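Local coordinates for peptidase M16 domain protein (Alicyclobacillus acidocaldarius subsp. acidocaldarius DSM 446, PDB 4XEA) that is a putative M16-family metallopeptidase, which probably hydrolyses peptides at a metal-dependent active site and holds nickel in this crystal, at residues A60-H65 and E127-I132; V42-R47 and V162-A167; T31-A36 and G110-F115. All coordinates share one frame; numbering follows the deposited sequence.

Contact 1: A60-H65 and E127-I132; sequences AHFLEH and EKEKGI. With NI (nickel (II) ion), chain C.
His65, on the helix that carries the inverted metal-binding motif HxxEH of M16 peptidases, meets Glu129 of helix 127-132. Here the motif reads His61 to His65, with Glu64 as its glutamate. The short helical segments cross at 113°, their axes 11.0 Å apart at closest approach, so long side chains must bridge the gap.

One hydrogen bond does so: His65 ND1 donates to Glu129 OE1 at 2.7 Å. The bond bends to 148° and reaches the carboxylate oxygen on its anti side, somewhat out of the carboxylate plane. A bend at chi2 (71°) turns the carboxylate of Glu129 to the imidazole. Histidine suits the place because its two nitrogens can do separate jobs.

The metal takes the other nitrogen. His65 NE2 and His61 NE2 each bind nickel at 2.2 Å, one helical turn apart on the same helix, and a water lies 2.4 Å from the nickel; Glu136, further along helix 123-141, completes the protein ligands. Glu129 is thus a second-shell residue that, with the metal, holds the His65 ring in its rotation and would probably strengthen NE2 as a ligand.

Apolar contact fills the rest. Phe62 pushes its ring past Glu129 CB, while the aliphatic chain of Lys130 runs on until NZ meets the carbonyls of Arg174 and Ile176. Lys130 CG meets the Phe62 ring at its edge, in the ring plane, 3.7 Å from Phe62 CE2.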
ATOM      1  N   ALA A  60      15.213  -7.048 -20.849  1.00 42.27           N
ATOM      2  CA  ALA A  60      15.410  -6.656 -19.452  1.00 41.63           C
ATOM      3  C   ALA A  60      14.551  -7.529 -18.520  1.00 42.68           C
ATOM      4  O   ALA A  60      15.029  -8.064 -17.509  1.00 42.27           O
ATOM      5  CB  ALA A  60      15.133  -5.167 -19.231  1.00 39.82           C
ATOM      6  N   HIS A  61      13.297  -7.706 -18.910  1.00 43.97           N
ATOM      7  CA  HIS A  61      12.303  -8.411 -18.080  1.00 44.59           C
ATOM      8  C   HIS A  61      12.491  -9.935 -18.108  1.00 46.25           C
ATOM      9  O   HIS A  61      12.278 -10.618 -17.101  1.00 46.76           O
ATOM     10  CB  HIS A  61      10.925  -8.003 -18.565  1.00 45.02           C
ATOM     11  CG  HIS A  61       9.829  -8.842 -18.040  1.00 47.07           C
ATOM     12  ND1 HIS A  61       9.302  -9.890 -18.763  1.00 50.00           N
ATOM     13  CD2 HIS A  61       9.181  -8.832 -16.852  1.00 50.29           C
ATOM     14  CE1 HIS A  61       8.359 -10.476 -18.055  1.00 50.47           C
ATOM     15  NE2 HIS A  61       8.252  -9.841 -16.902  1.00 53.32           N
ATOM     16  N   PHE A  62      12.893 -10.462 -19.260  1.00 46.57           N
ATOM     17  CA  PHE A  62      13.282 -11.887 -19.379  1.00 49.24           C
ATOM     18  C   PHE A  62      14.453 -12.207 -18.415  1.00 49.37           C
ATOM     19  O   PHE A  62      14.420 -13.194 -17.654  1.00 50.91           O
ATOM     20  CB  PHE A  62      13.659 -12.170 -20.837  1.00 49.73           C
ATOM     21  CG  PHE A  62      13.516 -13.612 -21.254  1.00 52.87           C
ATOM     22  CD1 PHE A  62      14.270 -14.601 -20.661  1.00 55.25           C
ATOM     23  CD2 PHE A  62      12.674 -13.961 -22.303  1.00 54.34           C
ATOM     24  CE1 PHE A  62      14.148 -15.933 -21.073  1.00 58.92           C
ATOM     25  CE2 PHE A  62      12.551 -15.280 -22.712  1.00 59.70           C
ATOM     26  CZ  PHE A  62      13.282 -16.259 -22.100  1.00 60.18           C
ATOM     27  N   LEU A  63      15.477 -11.365 -18.425  1.00 48.62           N
ATOM     28  CA  LEU A  63      16.621 -11.539 -17.511  1.00 48.91           C
ATOM     29  C   LEU A  63      16.159 -11.478 -16.042  1.00 49.43           C
ATOM     30  O   LEU A  63      16.612 -12.270 -15.212  1.00 49.81           O
ATOM     31  CB  LEU A  63      17.713 -10.499 -17.767  1.00 45.80           C
ATOM     32  CG  LEU A  63      18.478 -10.606 -19.088  1.00 45.78           C
ATOM     33  CD1 LEU A  63      19.436  -9.432 -19.188  1.00 45.54           C
ATOM     34  CD2 LEU A  63      19.250 -11.988 -19.168  1.00 48.05           C
ATOM     35  N   GLU A  64      15.206 -10.588 -15.748  1.00 48.30           N
ATOM     36  CA  GLU A  64      14.669 -10.497 -14.388  1.00 48.96           C
ATOM     37  C   GLU A  64      14.079 -11.806 -13.960  1.00 51.27           C
ATOM     38  O   GLU A  64      14.310 -12.252 -12.833  1.00 52.97           O
ATOM     39  CB  GLU A  64      13.632  -9.364 -14.267  1.00 47.74           C
ATOM     40  CG  GLU A  64      13.028  -9.219 -12.853  1.00 50.92           C
ATOM     41  CD  GLU A  64      11.521  -8.975 -12.903  1.00 51.45           C
ATOM     42  OE1 GLU A  64      11.083  -8.024 -13.568  1.00 50.38           O
ATOM     43  OE2 GLU A  64      10.773  -9.768 -12.329  1.00 56.01           O
ATOM     44  N   HIS A  65      13.299 -12.429 -14.838  1.00 52.17           N
ATOM     45  CA  HIS A  65      12.690 -13.683 -14.508  1.00 55.50           C
ATOM     46  C   HIS A  65      13.754 -14.763 -14.261  1.00 56.95           C
ATOM     47  O   HIS A  65      13.605 -15.595 -13.371  1.00 58.30           O
ATOM     48  CB  HIS A  65      11.777 -14.154 -15.641  1.00 57.17           C
ATOM     49  CG  HIS A  65      10.360 -13.738 -15.478  1.00 59.74           C
ATOM     50  ND1 HIS A  65       9.333 -14.649 -15.351  1.00 63.92           N
ATOM     51  CD2 HIS A  65       9.795 -12.510 -15.397  1.00 59.42           C
ATOM     52  CE1 HIS A  65       8.190 -13.996 -15.215  1.00 64.19           C
ATOM     53  NE2 HIS A  65       8.444 -12.702 -15.244  1.00 61.09           N
ATOM     54  N   GLU A 127      13.548 -21.717 -23.377  1.00 82.08           N
ATOM     55  CA  GLU A 127      12.276 -22.117 -23.989  1.00 87.24           C
ATOM     56  C   GLU A 127      11.107 -22.111 -22.977  1.00 88.86           C
ATOM     57  O   GLU A 127      10.074 -21.467 -23.218  1.00 88.56           O
ATOM     58  CB  GLU A 127      12.382 -23.469 -24.691  1.00 95.78           C
ATOM     59  CG  GLU A 127      11.235 -23.745 -25.659  1.00103.58           C
ATOM     60  CD  GLU A 127      10.998 -22.588 -26.609  1.00100.31           C
ATOM     61  OE1 GLU A 127      11.526 -22.643 -27.733  1.00104.86           O
ATOM     62  OE2 GLU A 127      10.310 -21.615 -26.232  1.00 95.41           O
ATOM     63  N   LYS A 128      11.298 -22.749 -21.827  1.00 91.91           N
ATOM     64  CA  LYS A 128      10.253 -22.798 -20.795  1.00 95.77           C
ATOM     65  C   LYS A 128       9.754 -21.406 -20.422  1.00 89.05           C
ATOM     66  O   LYS A 128       8.542 -21.169 -20.335  1.00 90.24           O
ATOM     67  CB  LYS A 128      10.757 -23.512 -19.535  1.00101.45           C
ATOM     68  CG  LYS A 128       9.698 -23.607 -18.434  1.00108.56           C
ATOM     69  CD  LYS A 128      10.153 -24.444 -17.282  1.00116.86           C
ATOM     70  CE  LYS A 128       9.108 -24.462 -16.183  1.00124.70           C
ATOM     71  NZ  LYS A 128       9.637 -25.135 -14.980  1.00132.07           N
ATOM     72  N   GLU A 129      10.690 -20.475 -20.228  1.00 82.01           N
ATOM     73  CA  GLU A 129      10.337 -19.190 -19.693  1.00 78.00           C
ATOM     74  C   GLU A 129       9.618 -18.348 -20.756  1.00 75.06           C
ATOM     75  O   GLU A 129       8.906 -17.422 -20.404  1.00 73.67           O
ATOM     76  CB  GLU A 129      11.582 -18.461 -19.150  1.00 74.64           C
ATOM     77  CG  GLU A 129      11.285 -17.319 -18.176  1.00 72.76           C
ATOM     78  CD  GLU A 129      10.777 -17.802 -16.830  1.00 77.72           C
ATOM     79  OE1 GLU A 129       9.988 -17.078 -16.198  1.00 75.89           O
ATOM     80  OE2 GLU A 129      11.162 -18.909 -16.400  1.00 80.84           O
ATOM     81  N   LYS A 130       9.798 -18.663 -22.043  1.00 75.68           N
ATOM     82  CA  LYS A 130       9.104 -17.919 -23.121  1.00 74.57           C
ATOM     83  C   LYS A 130       7.586 -18.132 -23.037  1.00 79.39           C
ATOM     84  O   LYS A 130       6.807 -17.192 -23.216  1.00 78.24           O
ATOM     85  CB  LYS A 130       9.585 -18.350 -24.515  1.00 76.31           C
ATOM     86  CG  LYS A 130      10.842 -17.660 -25.037  1.00 72.09           C
ATOM     87  CD  LYS A 130      11.256 -18.269 -26.375  1.00 76.03           C
ATOM     88  CE  LYS A 130      12.614 -17.769 -26.851  1.00 73.48           C
ATOM     89  NZ  LYS A 130      12.745 -17.845 -28.333  1.00 76.28           N
ATOM     90  N   GLY A 131       7.192 -19.376 -22.788  1.00 86.56           N
ATOM     91  CA  GLY A 131       5.781 -19.731 -22.612  1.00 93.61           C
ATOM     92  C   GLY A 131       5.143 -19.028 -21.417  1.00 92.61           C
ATOM     93  O   GLY A 131       3.983 -18.566 -21.490  1.00 95.37           O
ATOM     94  N   ILE A 132       5.913 -18.950 -20.318  1.00 90.34           N
ATOM     95  CA  ILE A 132       5.458 -18.330 -19.073  1.00 90.10           C
ATOM     96  C   ILE A 132       5.265 -16.832 -19.272  1.00 82.75           C
ATOM     97  O   ILE A 132       4.303 -16.261 -18.772  1.00 84.18           O
ATOM     98  CB  ILE A 132       6.441 -18.610 -17.896  1.00 91.45           C
ATOM     99  CG1 ILE A 132       6.481 -20.119 -17.585  1.00100.74           C
ATOM    100  CG2 ILE A 132       6.063 -17.806 -16.657  1.00 92.02           C
ATOM    101  CD1 ILE A 132       7.500 -20.516 -16.526  1.00103.55           C
TER
HETATM  102 NI    NI C 502       7.308 -10.813 -15.144  1.00 73.10          NI
HETATM  103  O   HOH W   1       6.348 -11.488 -13.004  1.00 66.69           O

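Contact 2: V42-R47 and V162-A167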
ATOM      1  N   VAL A  42      13.300  -0.069 -22.188  1.00 36.14           N
ATOM      2  CA  VAL A  42      13.461   0.821 -23.324  1.00 36.52           C
ATOM      3  C   VAL A  42      14.830   0.754 -23.996  1.00 37.19           C
ATOM      4  O   VAL A  42      15.011   1.353 -25.042  1.00 37.51           O
ATOM      5  CB  VAL A  42      13.051   2.281 -23.051  1.00 36.07           C
ATOM      6  CG1 VAL A  42      11.550   2.343 -22.593  1.00 37.21           C
ATOM      7  CG2 VAL A  42      14.024   2.989 -22.103  1.00 37.13           C
ATOM      8  N   ASP A  43      15.762  -0.003 -23.411  1.00 36.64           N
ATOM      9  CA  ASP A  43      17.111  -0.146 -23.969  1.00 37.60           C
ATOM     10  C   ASP A  43      17.106  -1.207 -25.065  1.00 39.19           C
ATOM     11  O   ASP A  43      17.749  -2.250 -24.957  1.00 40.26           O
ATOM     12  CB  ASP A  43      18.104  -0.490 -22.856  1.00 36.02           C
ATOM     13  CG  ASP A  43      18.354   0.668 -21.948  1.00 36.74           C
ATOM     14  OD1 ASP A  43      18.881   1.681 -22.479  1.00 36.19           O
ATOM     15  OD2 ASP A  43      18.013   0.576 -20.722  1.00 36.35           O
ATOM     16  N   ARG A  44      16.332  -0.938 -26.120  1.00 39.68           N
ATOM     17  CA  ARG A  44      16.193  -1.853 -27.244  1.00 39.90           C
ATOM     18  C   ARG A  44      17.473  -1.912 -28.096  1.00 40.60           C
ATOM     19  O   ARG A  44      17.825  -2.960 -28.615  1.00 41.66           O
ATOM     20  CB  ARG A  44      15.027  -1.381 -28.124  1.00 40.54           C
ATOM     21  CG  ARG A  44      14.776  -2.200 -29.360  1.00 42.62           C
ATOM     22  CD  ARG A  44      13.758  -1.517 -30.287  1.00 43.99           C
ATOM     23  NE  ARG A  44      12.409  -1.584 -29.748  1.00 45.06           N
ATOM     24  CZ  ARG A  44      11.393  -0.813 -30.143  1.00 45.59           C
ATOM     25  NH1 ARG A  44      11.579   0.164 -31.043  1.00 44.58           N
ATOM     26  NH2 ARG A  44      10.190  -0.990 -29.594  1.00 47.24           N
ATOM     27  N   ALA A  45      18.123  -0.773 -28.292  1.00 39.77           N
ATOM     28  CA  ALA A  45      19.288  -0.722 -29.166  1.00 41.49           C
ATOM     29  C   ALA A  45      20.455  -0.055 -28.453  1.00 40.94           C
ATOM     30  O   ALA A  45      20.276   0.859 -27.612  1.00 39.76           O
ATOM     31  CB  ALA A  45      18.952   0.042 -30.476  1.00 41.23           C
ATOM     32  N   PHE A  46      21.649  -0.492 -28.819  1.00 41.09           N
ATOM     33  CA  PHE A  46      22.848  -0.034 -28.161  1.00 40.21           C
ATOM     34  C   PHE A  46      24.061  -0.487 -28.970  1.00 42.30           C
ATOM     35  O   PHE A  46      23.976  -1.393 -29.802  1.00 43.41           O
ATOM     36  CB  PHE A  46      22.956  -0.545 -26.719  1.00 39.03           C
ATOM     37  CG  PHE A  46      22.880  -2.043 -26.589  1.00 41.02           C
ATOM     38  CD1 PHE A  46      21.649  -2.686 -26.507  1.00 42.99           C
ATOM     39  CD2 PHE A  46      24.050  -2.826 -26.579  1.00 44.04           C
ATOM     40  CE1 PHE A  46      21.586  -4.073 -26.412  1.00 44.10           C
ATOM     41  CE2 PHE A  46      23.998  -4.195 -26.454  1.00 44.74           C
ATOM     42  CZ  PHE A  46      22.750  -4.831 -26.371  1.00 45.51           C
ATOM     43  N   ARG A  47      25.177   0.178 -28.709  1.00 42.55           N
ATOM     44  CA  ARG A  47      26.465  -0.190 -29.268  1.00 44.50           C
ATOM     45  C   ARG A  47      27.382  -0.542 -28.121  1.00 45.32           C
ATOM     46  O   ARG A  47      27.414   0.161 -27.090  1.00 43.22           O
ATOM     47  CB  ARG A  47      27.088   0.979 -30.023  1.00 45.85           C
ATOM     48  CG  ARG A  47      28.461   0.654 -30.663  1.00 48.68           C
ATOM     49  CD  ARG A  47      29.288   1.963 -30.815  1.00 54.13           C
ATOM     50  NE  ARG A  47      30.522   1.767 -31.549  1.00 55.64           N
ATOM     51  CZ  ARG A  47      30.580   1.624 -32.871  1.00 59.40           C
ATOM     52  NH1 ARG A  47      29.462   1.671 -33.604  1.00 57.99           N
ATOM     53  NH2 ARG A  47      31.758   1.446 -33.453  1.00 60.60           N
ATOM     54  N   VAL A 162       9.175   2.970 -25.323  1.00 37.58           N
ATOM     55  CA  VAL A 162       8.254   3.104 -24.202  1.00 37.96           C
ATOM     56  C   VAL A 162       6.811   2.734 -24.632  1.00 39.20           C
ATOM     57  O   VAL A 162       5.948   2.456 -23.802  1.00 40.51           O
ATOM     58  CB  VAL A 162       8.328   4.503 -23.562  1.00 37.43           C
ATOM     59  CG1 VAL A 162       7.693   5.574 -24.494  1.00 37.01           C
ATOM     60  CG2 VAL A 162       7.641   4.512 -22.142  1.00 40.50           C
ATOM     61  N   ARG A 163       6.558   2.713 -25.925  1.00 38.11           N
ATOM     62  CA  ARG A 163       5.230   2.376 -26.428  1.00 40.92           C
ATOM     63  C   ARG A 163       4.900   0.888 -26.395  1.00 42.46           C
ATOM     64  O   ARG A 163       3.748   0.510 -26.610  1.00 43.82           O
ATOM     65  CB  ARG A 163       5.029   2.936 -27.828  1.00 40.86           C
ATOM     66  CG  ARG A 163       5.756   2.268 -28.936  1.00 40.33           C
ATOM     67  CD  ARG A 163       5.659   3.096 -30.223  1.00 44.11           C
ATOM     68  NE  ARG A 163       4.243   3.350 -30.608  1.00 45.92           N
ATOM     69  CZ  ARG A 163       3.404   2.465 -31.170  1.00 51.17           C
ATOM     70  NH1 ARG A 163       3.771   1.212 -31.455  1.00 52.03           N
ATOM     71  NH2 ARG A 163       2.160   2.828 -31.415  1.00 51.44           N
ATOM     72  N   ILE A 164       5.920   0.062 -26.155  1.00 42.51           N
ATOM     73  CA  ILE A 164       5.780  -1.373 -25.941  1.00 44.31           C
ATOM     74  C   ILE A 164       5.818  -1.674 -24.449  1.00 44.66           C
ATOM     75  O   ILE A 164       6.650  -1.135 -23.713  1.00 43.17           O
ATOM     76  CB  ILE A 164       6.914  -2.127 -26.637  1.00 44.74           C
ATOM     77  CG1 ILE A 164       6.960  -1.687 -28.107  1.00 46.92           C
ATOM     78  CG2 ILE A 164       6.687  -3.662 -26.584  1.00 45.97           C
ATOM     79  CD1 ILE A 164       5.707  -2.038 -28.893  1.00 50.46           C
ATOM     80  N   ASP A 165       4.942  -2.561 -23.991  1.00 46.53           N
ATOM     81  CA  ASP A 165       4.897  -2.863 -22.566  1.00 47.77           C
ATOM     82  C   ASP A 165       6.200  -3.560 -22.105  1.00 46.81           C
ATOM     83  O   ASP A 165       6.930  -4.142 -22.888  1.00 46.74           O
ATOM     84  CB  ASP A 165       3.657  -3.691 -22.190  1.00 51.72           C
ATOM     85  CG  ASP A 165       3.278  -3.538 -20.685  1.00 56.40           C
ATOM     86  OD1 ASP A 165       3.916  -2.726 -19.911  1.00 58.62           O
ATOM     87  OD2 ASP A 165       2.365  -4.242 -20.286  1.00 60.33           O
ATOM     88  N   ILE A 166       6.458  -3.474 -20.821  1.00 47.72           N
ATOM     89  CA  ILE A 166       7.709  -3.914 -20.219  1.00 48.24           C
ATOM     90  C   ILE A 166       8.121  -5.343 -20.561  1.00 51.44           C
ATOM     91  O   ILE A 166       9.307  -5.589 -20.808  1.00 51.24           O
ATOM     92  CB  ILE A 166       7.717  -3.608 -18.699  1.00 50.40           C
ATOM     93  CG1 ILE A 166       7.817  -2.059 -18.501  1.00 49.43           C
ATOM     94  CG2 ILE A 166       8.865  -4.351 -17.977  1.00 51.21           C
ATOM     95  CD1 ILE A 166       7.313  -1.603 -17.148  1.00 54.40           C
ATOM     96  N   ALA A 167       7.147  -6.264 -20.624  1.00 52.49           N
ATOM     97  CA  ALA A 167       7.397  -7.661 -20.970  1.00 55.15           C
ATOM     98  C   ALA A 167       7.632  -7.929 -22.470  1.00 54.30           C
ATOM     99  O   ALA A 167       8.043  -9.019 -22.851  1.00 57.02           O
ATOM    100  CB  ALA A 167       6.236  -8.551 -20.435  1.00 58.22           C
TER
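Val42 and Val162 pair across the junction of two loops, one leading into the three-stranded antiparallel sheet, the other running between helices 144-156 and 170-175. Only one branch of Val42 does the touching. With chi1 at -58°, its CG1 lies opposite the carbonyl carbon and reaches the start of 162-167, 3.7 Å from Val162 N and 4.0 Å from Val162 CB. Val162 points its side chain mostly away, where it touches Phe92 and Tyr157, and so offers backbone and CB rather than methyls. Two compact beta-branched residues suit so close an approach, with CA atoms 5.8 Å apart.

The second pair is a charged chain against an aliphatic one. Arg44 runs out extended until chi3 (-72°) bends it and swings the guanidinium to Ile164. There Arg44 NH2 comes edge-on, 3.6 Å from Ile164 CG1, the two side chains crossing at about a right angle. The same NH2 forms a salt bridge with Asp57, which Ile164 also touches, so the charge is answered beside the hydrocarbon.

Asp43, centre of an inverse gamma turn, links Val42 to Arg44 and is itself held by a salt bridge to Arg228. Strand 45-48 then continues between strands 51-54 and 227-229, while Ala167, at the far end of the other loop, packs against helix 123-141.

Contact 3: T31-A36 and G110-F115; sequences TYAMFA and GTLLDF. With NA (sodium ion), chain B.
Leu112, on the inner side of helix 110-115, sets its CD2 methyl against two residues of strand 31-36. Leu112 CD2 lies 3.9 Å from Phe35 CB and 4.2 Å from Ala33 CB. Ala33 and Phe35 are two apart on the strand and therefore project from the same face of the sheet; the small alanine lets the leucine branch come close, and the phenylalanine reaches on past it.

Leu113 supplies the second contact. Leu113 CD2 rests over one face of the Phe35 ring as a CH-pi interaction, 4.1 Å from the ring centroid and displaced toward the rim, where Phe35 CE2 is 3.8 Å away. With CG opposite the backbone N (chi1 -168°) the Phe35 ring is carried out toward the helix, and chi2 of 23° turns a face to Leu113. At the ring edge, Phe35 CD2 comes 4.0 Å from Leu112 O.

Further out, Met194 and Leu196 touch Phe35, and Ile198 touches Ala33, all from the adjoining strand. At the helix end Phe115 O binds sodium at 2.1 Å, together with the carbonyl oxygens of Met67 and Ser118 and two waters.

The segments run nearly parallel, 15° apart with axes 9.4 Å from each other, in alpha/beta packing. Strand 31-37 lies inside the six-stranded mixed sheet between strands 194-200 and 95-101; helix 105-116 covers this face, while Tyr32 and Met34 meet helix 367-379.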
ATOM      1  N   THR A  31      16.253  -4.137   7.698  1.00 57.63           N
ATOM      2  CA  THR A  31      17.232  -3.666   6.702  1.00 55.79           C
ATOM      3  C   THR A  31      16.593  -3.905   5.331  1.00 54.12           C
ATOM      4  O   THR A  31      15.955  -4.942   5.120  1.00 53.98           O
ATOM      5  CB  THR A  31      18.587  -4.403   6.839  1.00 57.92           C
ATOM      6  OG1 THR A  31      19.156  -4.086   8.101  1.00 58.10           O
ATOM      7  CG2 THR A  31      19.626  -3.986   5.710  1.00 54.29           C
ATOM      8  N   TYR A  32      16.705  -2.914   4.436  1.00 52.02           N
ATOM      9  CA  TYR A  32      16.146  -2.993   3.101  1.00 49.78           C
ATOM     10  C   TYR A  32      17.314  -2.706   2.163  1.00 48.54           C
ATOM     11  O   TYR A  32      18.070  -1.731   2.348  1.00 48.87           O
ATOM     12  CB  TYR A  32      14.994  -1.982   2.957  1.00 49.00           C
ATOM     13  CG  TYR A  32      14.189  -2.013   1.642  1.00 47.86           C
ATOM     14  CD1 TYR A  32      14.733  -1.514   0.444  1.00 47.81           C
ATOM     15  CD2 TYR A  32      12.882  -2.485   1.602  1.00 50.17           C
ATOM     16  CE1 TYR A  32      13.995  -1.526  -0.758  1.00 47.36           C
ATOM     17  CE2 TYR A  32      12.131  -2.491   0.391  1.00 49.01           C
ATOM     18  CZ  TYR A  32      12.704  -2.004  -0.770  1.00 50.32           C
ATOM     19  OH  TYR A  32      12.005  -2.015  -1.965  1.00 52.72           O
ATOM     20  N   ALA A  33      17.513  -3.595   1.200  1.00 47.94           N
ATOM     21  CA  ALA A  33      18.693  -3.544   0.336  1.00 47.64           C
ATOM     22  C   ALA A  33      18.246  -3.669  -1.127  1.00 46.87           C
ATOM     23  O   ALA A  33      17.399  -4.508  -1.439  1.00 46.95           O
ATOM     24  CB  ALA A  33      19.615  -4.702   0.712  1.00 49.84           C
HETATM   25  N   MSE A  34      18.852  -2.890  -2.031  1.00 45.84           N
HETATM   26  CA  MSE A  34      18.504  -2.982  -3.443  1.00 44.49           C
HETATM   27  C   MSE A  34      19.777  -2.910  -4.300  1.00 43.51           C
HETATM   28  O   MSE A  34      20.628  -2.035  -4.070  1.00 43.11           O
HETATM   29  CB  MSE A  34      17.535  -1.853  -3.825  1.00 43.54           C
HETATM   30  CG  MSE A  34      17.180  -1.761  -5.353  1.00 44.21           C
HETATM   31 SE   MSE A  34      15.778  -0.466  -5.812  0.84 47.59          SE
HETATM   32  CE  MSE A  34      14.184  -1.366  -5.117  1.00 43.65           C
ATOM     33  N   PHE A  35      19.894  -3.867  -5.230  1.00 41.87           N
ATOM     34  CA  PHE A  35      20.973  -3.952  -6.206  1.00 43.19           C
ATOM     35  C   PHE A  35      20.317  -3.760  -7.592  1.00 41.82           C
ATOM     36  O   PHE A  35      19.490  -4.577  -7.987  1.00 43.57           O
ATOM     37  CB  PHE A  35      21.620  -5.352  -6.076  1.00 44.38           C
ATOM     38  CG  PHE A  35      22.932  -5.541  -6.812  1.00 44.68           C
ATOM     39  CD1 PHE A  35      23.755  -4.486  -7.163  1.00 46.66           C
ATOM     40  CD2 PHE A  35      23.382  -6.832  -7.057  1.00 49.38           C
ATOM     41  CE1 PHE A  35      24.974  -4.709  -7.825  1.00 47.28           C
ATOM     42  CE2 PHE A  35      24.612  -7.066  -7.699  1.00 49.41           C
ATOM     43  CZ  PHE A  35      25.390  -5.998  -8.088  1.00 48.67           C
ATOM     44  N   ALA A  36      20.629  -2.667  -8.289  1.00 41.50           N
ATOM     45  CA  ALA A  36      19.951  -2.328  -9.548  1.00 38.88           C
ATOM     46  C   ALA A  36      20.891  -2.040 -10.656  1.00 38.72           C
ATOM     47  O   ALA A  36      22.026  -1.588 -10.410  1.00 39.99           O
ATOM     48  CB  ALA A  36      19.015  -1.148  -9.357  1.00 36.33           C
ATOM     49  N   GLY A 110      25.394 -10.917   0.751  1.00 62.47           N
ATOM     50  CA  GLY A 110      26.174 -11.914   0.001  1.00 63.90           C
ATOM     51  C   GLY A 110      25.317 -12.673  -1.013  1.00 62.93           C
ATOM     52  O   GLY A 110      25.707 -12.833  -2.168  1.00 63.43           O
ATOM     53  N   THR A 111      24.140 -13.117  -0.599  1.00 62.15           N
ATOM     54  CA  THR A 111      23.232 -13.827  -1.493  1.00 61.08           C
ATOM     55  C   THR A 111      22.735 -12.900  -2.621  1.00 58.85           C
ATOM     56  O   THR A 111      22.613 -13.312  -3.786  1.00 58.13           O
ATOM     57  CB  THR A 111      22.037 -14.368  -0.699  1.00 61.89           C
ATOM     58  OG1 THR A 111      22.504 -15.136   0.438  1.00 64.12           O
ATOM     59  CG2 THR A 111      21.130 -15.211  -1.605  1.00 60.98           C
ATOM     60  N   LEU A 112      22.469 -11.643  -2.266  1.00 57.30           N
ATOM     61  CA  LEU A 112      21.982 -10.650  -3.241  1.00 54.80           C
ATOM     62  C   LEU A 112      23.053 -10.422  -4.315  1.00 54.15           C
ATOM     63  O   LEU A 112      22.778 -10.485  -5.510  1.00 53.43           O
ATOM     64  CB  LEU A 112      21.604  -9.341  -2.531  1.00 52.79           C
ATOM     65  CG  LEU A 112      21.088  -8.216  -3.445  1.00 50.20           C
ATOM     66  CD1 LEU A 112      19.849  -8.644  -4.199  1.00 44.06           C
ATOM     67  CD2 LEU A 112      20.862  -6.968  -2.632  1.00 48.97           C
ATOM     68  N   LEU A 113      24.280 -10.163  -3.887  1.00 55.55           N
ATOM     69  CA  LEU A 113      25.363  -9.955  -4.858  1.00 54.86           C
ATOM     70  C   LEU A 113      25.522 -11.207  -5.707  1.00 55.63           C
ATOM     71  O   LEU A 113      25.555 -11.126  -6.930  1.00 55.43           O
ATOM     72  CB  LEU A 113      26.682  -9.600  -4.172  1.00 56.42           C
ATOM     73  CG  LEU A 113      26.735  -8.232  -3.495  1.00 56.25           C
ATOM     74  CD1 LEU A 113      27.939  -8.138  -2.550  1.00 61.11           C
ATOM     75  CD2 LEU A 113      26.736  -7.098  -4.546  1.00 56.06           C
ATOM     76  N   ASP A 114      25.624 -12.360  -5.052  1.00 58.40           N
ATOM     77  CA  ASP A 114      25.880 -13.642  -5.738  1.00 59.61           C
ATOM     78  C   ASP A 114      24.841 -13.990  -6.810  1.00 58.69           C
ATOM     79  O   ASP A 114      25.204 -14.345  -7.934  1.00 59.25           O
ATOM     80  CB  ASP A 114      25.980 -14.778  -4.714  1.00 63.22           C
ATOM     81  CG  ASP A 114      27.235 -14.687  -3.858  1.00 63.75           C
ATOM     82  OD1 ASP A 114      28.156 -13.876  -4.168  1.00 62.25           O
ATOM     83  OD2 ASP A 114      27.299 -15.450  -2.893  1.00 67.43           O
ATOM     84  N   PHE A 115      23.550 -13.869  -6.505  1.00 56.75           N
ATOM     85  CA  PHE A 115      22.544 -14.333  -7.484  1.00 55.69           C
ATOM     86  C   PHE A 115      22.332 -13.355  -8.661  1.00 52.62           C
ATOM     87  O   PHE A 115      21.869 -13.746  -9.731  1.00 50.51           O
ATOM     88  CB  PHE A 115      21.227 -14.769  -6.796  1.00 56.64           C
ATOM     89  CG  PHE A 115      20.099 -13.743  -6.815  1.00 55.53           C
ATOM     90  CD1 PHE A 115      19.248 -13.641  -7.903  1.00 55.33           C
ATOM     91  CD2 PHE A 115      19.843 -12.942  -5.700  1.00 56.58           C
ATOM     92  CE1 PHE A 115      18.171 -12.721  -7.905  1.00 52.80           C
ATOM     93  CE2 PHE A 115      18.799 -12.030  -5.689  1.00 54.32           C
ATOM     94  CZ  PHE A 115      17.957 -11.913  -6.797  1.00 52.52           C
TER
HETATM   95 NA    NA B 501      21.443 -15.377 -10.998  1.00 49.58          NA
HETATM   96  O   HOH W   2      21.902 -17.275  -9.763  1.00 59.95           O
HETATM   97  O   HOH W   3      20.432 -16.909 -12.751  1.00 57.42           O

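How the contacts relate
Contact 3 is the fully buried one, an apolar seam between sheet and helix, whereas contacts 1 and 2 are partly buried and mix hydrocarbon with charge. Contact 1 is nested in the chain loop that contact 2 closes, and the two meet directly: His61 ND1 lies 3.7 Å from Ala167 CA, so the loop of contact 2 packs against a nickel-binding histidine. Contact 3 stands apart, its centre about 21 Å from that of contact 1 and about 25 Å from that of contact 2. Its helix 105-116 precedes helix 123-141 of contact 1. Metals differ likewise: side-chain ligands hold nickel, backbone carbonyls sodium.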